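Local atomic coordinates of putative PLP-dependent aminotransferase (Bacillus cereus ATCC 10987, PDB entry 3JU7), a protein that probably works as a pyridoxal-phosphate-dependent transaminase of the DegT/DnrJ/EryC1/StrS family, and binds calcium in the crystal. Residues Q269-M274 / Q363-L368; R40-I45 / G54-V59; Y80-S85 / D121-L126. One frame throughout, in Å; residues are numbered along the deposited sequence.

Contact 1. Residues Q269-M274 / Q363-L368; sequences QSNGLM and QIVICL
Leu273 carries most of this contact by dividing its two methyls between residues on successive turns of helix 358-368. Leu273 CD1 lies 3.3 Å from Val365 CG1, and Leu273 CD2 lies 3.5 Å from Leu368 CB. The first of these is tighter than usual for two methyls, and since the chi2 of Leu273 (117°) is off the staggered values, the exact closeness of that pair is doubtful. The Leu273 side chain runs at about a right angle to that of Leu368 but at a slant to that of Val365. Val365 helps by turning CG1 anti to its backbone N (chi1 172°), the branch that meets both Leu273 and Asn271.

Asn271 fills the second place. Its amide touches two helix residues, one through each end: ND2 is 4.0 Å from Val365 CG1, and OD1 is 3.8 Å from Ile366 CG1. These are van der Waals contacts, and no hydrogen bond passes between the segments. ND2 donates back to the carbonyl O of Leu267, in the last turn of the helix that Asn271 has just left, an acceptor it shares with Ser270 OG.

Behind these side chains stands the end of helix 250-270. Gly272, with its positive phi of 75°, is the C-prime residue of a Schellman motif: its N bonds to Gln269 O at 2.8 Å, and Leu273 N reaches back to Leu268 O. The turn carries the chain out of the helix and leaves Leu273 directed at its partner.

Further packing widens the interface. Trp278 touches both Leu273 and Leu368, Tyr264 and Leu268 of helix 250-270 meet Val365, and Val304 and Leu308 bring helix 301-309 against Leu368, so the final turn of helix 358-368 packs between helices 250-270 and 301-309.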
loop_
_atom_site.group_PDB
_atom_site.type_symbol
_atom_site.label_atom_id
_atom_site.label_comp_id
_atom_site.label_asym_id
_atom_site.label_seq_id
_atom_site.Cartn_x
_atom_site.Cartn_y
_atom_site.Cartn_z
ATOM N N GLN A 269 15.470 -5.513 38.114
ATOM C CA GLN A 269 16.597 -5.310 39.015
ATOM C C GLN A 269 16.223 -5.778 40.419
ATOM O O GLN A 269 16.907 -6.606 40.982
ATOM C CB GLN A 269 17.038 -3.844 39.040
ATOM C CG GLN A 269 18.043 -3.554 40.153
ATOM C CD GLN A 269 18.737 -2.217 40.002
ATOM O OE1 GLN A 269 18.829 -1.661 38.904
ATOM N NE2 GLN A 269 19.253 -1.698 41.113
ATOM N N SER A 270 15.121 -5.273 40.961
ATOM C CA SER A 270 14.673 -5.676 42.300
ATOM C C SER A 270 14.500 -7.190 42.440
ATOM O O SER A 270 14.829 -7.737 43.481
ATOM C CB SER A 270 13.372 -4.980 42.713
ATOM O OG SER A 270 12.239 -5.696 42.246
ATOM N N ASN A 271 14.004 -7.880 41.422
ATOM C CA ASN A 271 13.902 -9.338 41.523
ATOM C C ASN A 271 15.215 -10.090 41.190
ATOM O O ASN A 271 15.202 -11.307 41.064
ATOM C CB ASN A 271 12.771 -9.868 40.654
ATOM C CG ASN A 271 11.397 -9.521 41.198
ATOM O OD1 ASN A 271 10.701 -10.390 41.718
ATOM N ND2 ASN A 271 10.989 -8.254 41.058
ATOM N N GLY A 272 16.330 -9.377 41.041
ATOM C CA GLY A 272 17.636 -10.003 40.816
ATOM C C GLY A 272 17.914 -10.571 39.423
ATOM O O GLY A 272 18.926 -11.246 39.219
ATOM N N LEU A 273 17.040 -10.277 38.457
ATOM C CA LEU A 273 17.155 -10.875 37.137
ATOM C C LEU A 273 18.389 -10.394 36.399
ATOM O O LEU A 273 19.009 -11.180 35.689
ATOM C CB LEU A 273 15.888 -10.631 36.319
ATOM C CG LEU A 273 14.786 -11.626 36.671
ATOM C CD1 LEU A 273 13.572 -10.929 37.261
ATOM C CD2 LEU A 273 14.423 -12.455 35.454
HETATM N N MSE A 274 18.767 -9.130 36.574
HETATM C CA MSE A 274 19.999 -8.655 35.965
HETATM C C MSE A 274 21.157 -9.472 36.540
HETATM O O MSE A 274 22.037 -9.926 35.804
HETATM C CB MSE A 274 20.261 -7.167 36.226
HETATM C CG MSE A 274 19.073 -6.239 36.088
HETATM SE SE MSE A 274 18.121 -6.443 34.457
HETATM C CE MSE A 274 19.453 -5.779 33.199
ATOM N N GLN A 363 3.744 -9.662 37.858
ATOM C CA GLN A 363 3.415 -11.032 37.460
ATOM C C GLN A 363 4.484 -11.534 36.523
ATOM O O GLN A 363 5.063 -12.583 36.740
ATOM C CB GLN A 363 2.104 -11.120 36.661
ATOM C CG GLN A 363 0.772 -11.090 37.418
ATOM C CD GLN A 363 -0.426 -11.512 36.521
ATOM O OE1 GLN A 363 -0.338 -12.491 35.762
ATOM N NE2 GLN A 363 -1.541 -10.783 36.624
ATOM N N ILE A 364 4.728 -10.764 35.466
ATOM C CA ILE A 364 5.573 -11.195 34.363
ATOM C C ILE A 364 6.996 -11.389 34.842
ATOM O O ILE A 364 7.575 -12.456 34.676
ATOM C CB ILE A 364 5.503 -10.189 33.176
ATOM C CG1 ILE A 364 4.110 -10.241 32.517
ATOM C CG2 ILE A 364 6.577 -10.470 32.130
ATOM C CD1 ILE A 364 3.836 -9.087 31.518
ATOM N N VAL A 365 7.544 -10.353 35.453
ATOM C CA VAL A 365 8.915 -10.397 35.919
ATOM C C VAL A 365 9.109 -11.527 36.909
ATOM O O VAL A 365 10.089 -12.249 36.807
ATOM C CB VAL A 365 9.363 -9.053 36.514
ATOM C CG1 VAL A 365 10.737 -9.198 37.174
ATOM C CG2 VAL A 365 9.371 -7.964 35.400
ATOM N N ILE A 366 8.168 -11.696 37.839
ATOM C CA ILE A 366 8.205 -12.808 38.801
ATOM C C ILE A 366 8.268 -14.175 38.116
ATOM O O ILE A 366 8.998 -15.052 38.557
ATOM C CB ILE A 366 7.011 -12.762 39.772
ATOM C CG1 ILE A 366 7.210 -11.631 40.779
ATOM C CG2 ILE A 366 6.881 -14.077 40.522
ATOM C CD1 ILE A 366 6.038 -11.410 41.689
ATOM N N CYS A 367 7.504 -14.351 37.042
ATOM C CA CYS A 367 7.534 -15.591 36.254
ATOM C C CYS A 367 8.890 -15.828 35.611
ATOM O O CYS A 367 9.326 -16.971 35.502
ATOM C CB CYS A 367 6.483 -15.576 35.137
ATOM S SG CYS A 367 4.770 -15.865 35.655
ATOM N N LEU A 368 9.541 -14.762 35.144
ATOM C CA LEU A 368 10.897 -14.895 34.619
ATOM C C LEU A 368 11.845 -15.406 35.718
ATOM O O LEU A 368 12.683 -16.268 35.475
ATOM C CB LEU A 368 11.408 -13.570 34.061
ATOM C CG LEU A 368 10.759 -13.037 32.805
ATOM C CD1 LEU A 368 11.574 -11.875 32.375
ATOM C CD2 LEU A 368 10.714 -14.075 31.700
#

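Contact 2. Residues R40-I45 / G54-V59; sequences RFEQTI and GAVTTV
Glu42 reaches across to Thr58 because its chi1 of -66° sets CG anti to the carbonyl carbon, with the chain extended beyond CG. Phe41, the residue before, instead sets CG anti to the backbone N (chi1 -179°) and lays its ring beside the same threonine. Thr58 N donates to Glu42 OE2 over 3.0 Å in a fairly straight bond, meeting the oxygen on the anti side of the carboxylate and 19° out of its plane.

Lys213 makes a salt bridge to the same OE2 and bonds to Thr57 OG1, while Asn38 holds Thr58 OG1 and adds a weak hydrogen bond to OE2. The buried charge of Glu42 therefore has a cation and a backbone N-H for company, which would be expected to keep it ionised. Thr57 OG1 also lies 3.2 Å from Thr58 O in an in-plane bond on a lone pair.

Apolar contacts surround this polar group. Thr58 CG2 touches both Phe41 CD2 and Glu42 CG, 3.8 Å from each. Glu42 and Val56 slide past one another in opposite directions, with CB of the glutamate 3.7 Å from CG2 of the valine. Ile45 CG2 comes within 4.2 Å of Val56 CG1, while its CD1 lies over one face of the Phe41 ring, offset toward the rim.

Thr57 leaves the strand away from the helix and packs on Ile209 and Ile212 of helix 206-215, although Glu42 OE2 still reaches its CA at 3.4 Å. Strand 55-59 pairs antiparallel with strand 199-203, which also runs against strand 182-186; an edge strand followed by a single antiparallel neighbour is consistent with the mixed sheet of the large domain of fold-type I PLP enzymes, the class to which this family belongs.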
loop_
_atom_site.group_PDB
_atom_site.type_symbol
_atom_site.label_atom_id
_atom_site.label_comp_id
_atom_site.label_asym_id
_atom_site.label_seq_id
_atom_site.Cartn_x
_atom_site.Cartn_y
_atom_site.Cartn_z
ATOM N N ARG A 40 -1.949 18.806 6.663
ATOM C CA ARG A 40 -1.938 19.372 8.027
ATOM C C ARG A 40 -1.146 18.457 8.935
ATOM O O ARG A 40 -0.328 18.906 9.717
ATOM C CB ARG A 40 -3.353 19.561 8.584
ATOM C CG ARG A 40 -3.406 20.295 9.934
ATOM C CD ARG A 40 -4.826 20.348 10.536
ATOM N NE ARG A 40 -5.734 20.900 9.552
ATOM C CZ ARG A 40 -7.040 20.705 9.493
ATOM N NH1 ARG A 40 -7.674 19.978 10.401
ATOM N NH2 ARG A 40 -7.718 21.276 8.515
ATOM N N PHE A 41 -1.353 17.158 8.779
ATOM C CA PHE A 41 -0.670 16.161 9.580
ATOM C C PHE A 41 0.855 16.277 9.402
ATOM O O PHE A 41 1.606 16.292 10.386
ATOM C CB PHE A 41 -1.196 14.769 9.180
ATOM C CG PHE A 41 -0.600 13.612 9.951
ATOM C CD1 PHE A 41 -0.252 13.726 11.309
ATOM C CD2 PHE A 41 -0.455 12.373 9.330
ATOM C CE1 PHE A 41 0.267 12.625 12.016
ATOM C CE2 PHE A 41 0.056 11.276 10.021
ATOM C CZ PHE A 41 0.424 11.394 11.363
ATOM N N GLU A 42 1.294 16.388 8.146
ATOM C CA GLU A 42 2.721 16.492 7.832
ATOM C C GLU A 42 3.291 17.796 8.355
ATOM O O GLU A 42 4.409 17.815 8.828
ATOM C CB GLU A 42 2.956 16.385 6.322
ATOM C CG GLU A 42 2.618 15.007 5.727
ATOM C CD GLU A 42 2.604 15.047 4.204
ATOM O OE1 GLU A 42 2.563 16.159 3.626
ATOM O OE2 GLU A 42 2.625 13.988 3.569
ATOM N N GLN A 43 2.528 18.883 8.272
ATOM C CA GLN A 43 3.002 20.174 8.761
ATOM C C GLN A 43 3.138 20.109 10.278
ATOM O O GLN A 43 4.052 20.688 10.854
ATOM C CB GLN A 43 2.081 21.338 8.336
ATOM N N THR A 44 2.238 19.374 10.914
ATOM C CA THR A 44 2.247 19.225 12.367
ATOM C C THR A 44 3.445 18.426 12.793
ATOM O O THR A 44 4.011 18.678 13.850
ATOM C CB THR A 44 0.962 18.507 12.844
ATOM O OG1 THR A 44 -0.161 19.362 12.568
ATOM C CG2 THR A 44 1.011 18.170 14.329
ATOM N N ILE A 45 3.819 17.433 11.982
ATOM C CA ILE A 45 5.014 16.645 12.268
ATOM C C ILE A 45 6.299 17.500 12.090
ATOM O O ILE A 45 7.209 17.462 12.914
ATOM C CB ILE A 45 5.050 15.397 11.385
ATOM C CG1 ILE A 45 3.937 14.422 11.818
ATOM C CG2 ILE A 45 6.395 14.690 11.514
ATOM C CD1 ILE A 45 3.692 13.324 10.799
ATOM N N GLY A 54 14.020 19.942 6.912
ATOM C CA GLY A 54 13.746 18.759 6.128
ATOM C C GLY A 54 12.277 18.728 5.704
ATOM O O GLY A 54 11.577 19.759 5.708
ATOM N N ALA A 55 11.821 17.533 5.355
ATOM C CA ALA A 55 10.491 17.334 4.834
ATOM C C ALA A 55 10.052 15.912 5.112
ATOM O O ALA A 55 10.877 14.984 5.207
ATOM C CB ALA A 55 10.454 17.605 3.329
ATOM N N VAL A 56 8.738 15.735 5.191
ATOM C CA VAL A 56 8.176 14.418 5.374
ATOM C C VAL A 56 7.086 14.128 4.335
ATOM O O VAL A 56 6.437 15.056 3.762
ATOM C CB VAL A 56 7.541 14.255 6.792
ATOM C CG1 VAL A 56 8.599 14.434 7.935
ATOM C CG2 VAL A 56 6.380 15.208 6.932
ATOM N N THR A 57 6.858 12.831 4.100
ATOM C CA THR A 57 5.639 12.446 3.422
ATOM C C THR A 57 4.997 11.255 4.111
ATOM O O THR A 57 5.695 10.330 4.557
ATOM C CB THR A 57 5.867 12.140 1.937
ATOM O OG1 THR A 57 4.584 12.018 1.323
ATOM C CG2 THR A 57 6.731 10.799 1.732
ATOM N N THR A 58 3.666 11.268 4.214
ATOM C CA THR A 58 2.956 10.075 4.696
ATOM C C THR A 58 2.998 9.014 3.596
ATOM O O THR A 58 3.228 9.347 2.438
ATOM C CB THR A 58 1.522 10.376 5.076
ATOM O OG1 THR A 58 0.818 10.878 3.930
ATOM C CG2 THR A 58 1.455 11.432 6.226
ATOM N N VAL A 59 2.870 7.740 3.979
ATOM C CA VAL A 59 2.715 6.636 3.025
ATOM C C VAL A 59 1.673 5.677 3.597
ATOM O O VAL A 59 1.333 5.779 4.769
ATOM C CB VAL A 59 4.027 5.906 2.741
ATOM C CG1 VAL A 59 4.975 6.835 1.984
ATOM C CG2 VAL A 59 4.656 5.389 4.043
#

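Contact 3. Residues Y80-S85 / D121-L126; sequences YALMPS and DKIEEL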
loop_
_atom_site.group_PDB
_atom_site.type_symbol
_atom_site.label_atom_id
_atom_site.label_comp_id
_atom_site.label_asym_id
_atom_site.label_seq_id
_atom_site.Cartn_x
_atom_site.Cartn_y
_atom_site.Cartn_z
ATOM N N TYR A 80 23.113 -5.439 -4.487
ATOM C CA TYR A 80 22.827 -5.824 -3.105
ATOM C C TYR A 80 22.318 -4.670 -2.223
ATOM O O TYR A 80 22.741 -3.507 -2.371
ATOM C CB TYR A 80 24.108 -6.351 -2.467
ATOM C CG TYR A 80 24.704 -7.550 -3.147
ATOM C CD1 TYR A 80 24.039 -8.765 -3.145
ATOM C CD2 TYR A 80 25.941 -7.489 -3.754
ATOM C CE1 TYR A 80 24.587 -9.871 -3.725
ATOM C CE2 TYR A 80 26.483 -8.591 -4.375
ATOM C CZ TYR A 80 25.797 -9.790 -4.339
ATOM O OH TYR A 80 26.304 -10.921 -4.932
ATOM N N ALA A 81 21.438 -5.015 -1.291
ATOM C CA ALA A 81 21.034 -4.111 -0.202
ATOM C C ALA A 81 21.693 -4.657 1.073
ATOM O O ALA A 81 21.340 -5.760 1.520
ATOM C CB ALA A 81 19.505 -4.086 -0.044
ATOM N N LEU A 82 22.676 -3.945 1.620
ATOM C CA LEU A 82 23.385 -4.417 2.834
ATOM C C LEU A 82 22.520 -4.034 4.049
ATOM O O LEU A 82 22.158 -2.862 4.227
ATOM C CB LEU A 82 24.774 -3.792 2.948
ATOM C CG LEU A 82 25.894 -4.390 2.115
ATOM C CD1 LEU A 82 25.454 -4.690 0.661
ATOM C CD2 LEU A 82 27.087 -3.447 2.194
HETATM N N MSE A 83 22.122 -5.032 4.823
HETATM C CA MSE A 83 21.235 -4.825 5.959
HETATM C C MSE A 83 21.479 -5.903 7.005
HETATM O O MSE A 83 22.065 -6.929 6.730
HETATM C CB MSE A 83 19.767 -4.886 5.517
HETATM C CG MSE A 83 19.408 -6.232 4.876
HETATM SE SE MSE A 83 17.572 -6.417 4.290
HETATM C CE MSE A 83 17.503 -5.017 2.965
ATOM N N PRO A 84 20.988 -5.687 8.209
ATOM C CA PRO A 84 21.045 -6.763 9.187
ATOM C C PRO A 84 20.072 -7.888 8.855
ATOM O O PRO A 84 19.070 -7.646 8.165
ATOM C CB PRO A 84 20.614 -6.068 10.467
ATOM C CG PRO A 84 19.688 -4.975 9.979
ATOM C CD PRO A 84 20.416 -4.448 8.773
ATOM N N SER A 85 20.384 -9.106 9.314
ATOM C CA SER A 85 19.437 -10.224 9.315
ATOM C C SER A 85 18.458 -10.026 10.475
ATOM O O SER A 85 17.251 -10.332 10.380
ATOM C CB SER A 85 20.184 -11.549 9.503
ATOM O OG SER A 85 19.291 -12.629 9.696
ATOM N N ASP A 121 33.873 -2.810 5.805
ATOM C CA ASP A 121 34.765 -3.714 5.112
ATOM C C ASP A 121 34.024 -4.276 3.942
ATOM O O ASP A 121 34.577 -4.388 2.841
ATOM C CB ASP A 121 35.285 -4.821 6.038
ATOM C CG ASP A 121 36.299 -4.310 7.065
ATOM O OD1 ASP A 121 36.745 -3.145 6.995
ATOM O OD2 ASP A 121 36.664 -5.092 7.960
ATOM N N LYS A 122 32.752 -4.587 4.149
ATOM C CA LYS A 122 31.954 -5.188 3.077
ATOM C C LYS A 122 31.667 -4.196 1.943
ATOM O O LYS A 122 31.691 -4.556 0.766
ATOM C CB LYS A 122 30.663 -5.803 3.639
ATOM C CG LYS A 122 29.846 -6.616 2.628
ATOM C CD LYS A 122 30.651 -7.743 1.962
ATOM C CE LYS A 122 30.982 -8.791 2.940
ATOM N NZ LYS A 122 31.771 -9.932 2.335
ATOM N N ILE A 123 31.392 -2.940 2.282
ATOM C CA ILE A 123 31.243 -1.916 1.246
ATOM C C ILE A 123 32.532 -1.850 0.418
ATOM O O ILE A 123 32.506 -1.853 -0.829
ATOM C CB ILE A 123 30.933 -0.567 1.826
ATOM C CG1 ILE A 123 29.513 -0.574 2.403
ATOM C CG2 ILE A 123 31.089 0.504 0.740
ATOM C CD1 ILE A 123 29.147 0.663 3.202
ATOM N N GLU A 124 33.667 -1.855 1.108
ATOM C CA GLU A 124 34.976 -1.799 0.430
ATOM C C GLU A 124 35.249 -2.995 -0.470
ATOM O O GLU A 124 35.906 -2.871 -1.508
ATOM C CB GLU A 124 36.110 -1.667 1.440
ATOM C CG GLU A 124 37.408 -1.204 0.793
ATOM C CD GLU A 124 38.594 -1.336 1.709
ATOM O OE1 GLU A 124 38.419 -1.197 2.945
ATOM O OE2 GLU A 124 39.705 -1.586 1.182
ATOM N N GLU A 125 34.761 -4.154 -0.057
ATOM C CA GLU A 125 34.944 -5.372 -0.832
ATOM C C GLU A 125 34.007 -5.405 -2.040
ATOM O O GLU A 125 34.415 -5.813 -3.117
ATOM C CB GLU A 125 34.703 -6.598 0.059
ATOM C CG GLU A 125 34.735 -7.944 -0.678
ATOM C CD GLU A 125 34.072 -9.079 0.102
ATOM O OE1 GLU A 125 33.956 -8.981 1.352
ATOM O OE2 GLU A 125 33.672 -10.076 -0.549
ATOM N N LEU A 126 32.756 -4.977 -1.865
ATOM C CA LEU A 126 31.742 -5.116 -2.928
ATOM C C LEU A 126 31.746 -3.976 -3.919
ATOM O O LEU A 126 31.368 -4.150 -5.082
ATOM C CB LEU A 126 30.332 -5.246 -2.335
ATOM C CG LEU A 126 30.112 -6.498 -1.480
ATOM C CD1 LEU A 126 28.743 -6.411 -0.748
ATOM C CD2 LEU A 126 30.239 -7.742 -2.369
#
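Leu82 and Ile123 come opposite each other with their CA atoms 8.4 Å apart, where strand 80-84 runs nearly antiparallel to the 121-126 part of helix 116-126: the axes make 166° and approach to 10.8 Å. That spacing is bridged by side chains alone. Leu82 does most of the work, its CD2 lying 3.8 Å from Ile123 CG1 and its CD1 meeting Leu126 CD1 tip to tip at 4.0 Å. The aliphatic CG of Lys122 also comes up to Leu82 CD2.

The helix belongs to a beta-alpha-beta crossover that leaves strand 101-105 and returns as strand 130-133, parallel to it, passing over strand 80-84, the middle strand of the three. Helix 90-97 packs on Ala81 and Met83, residues whose side chains take no part in meeting helix 116-126.

Tyr80 offers CD2 to Leu126 CD1 at 4.2 Å, an oblique approach to the ring, which also packs edge-to-face with Tyr103 of the adjoining strand. At the end of the Lys122 side chain, NZ turns from the strand to make a 2.6 Å salt bridge with Glu125 OE1, reached on the syn side 34° out of the carboxylate plane, and bonds to Tyr103 OH as well.

In the fold
The three contacts are separate pieces of packing that follow one another along the chain. Contacts 2 and 3 are the nearer pair, with centres about 31 Å apart and nearest atoms about 17 Å; both pack a helix on a strand. Contact 1 joins a helix end to another helix far from both, its centre about 41 Å from that of contact 2, on the opposite side of the chain's centre, and about 39 Å from that of contact 3. None lies at an annotated site: Lys191, the predicted cofactor lysine, is not modelled, and a bound calcium ion is about 14 Å from the Phe41 side chain in contact 2.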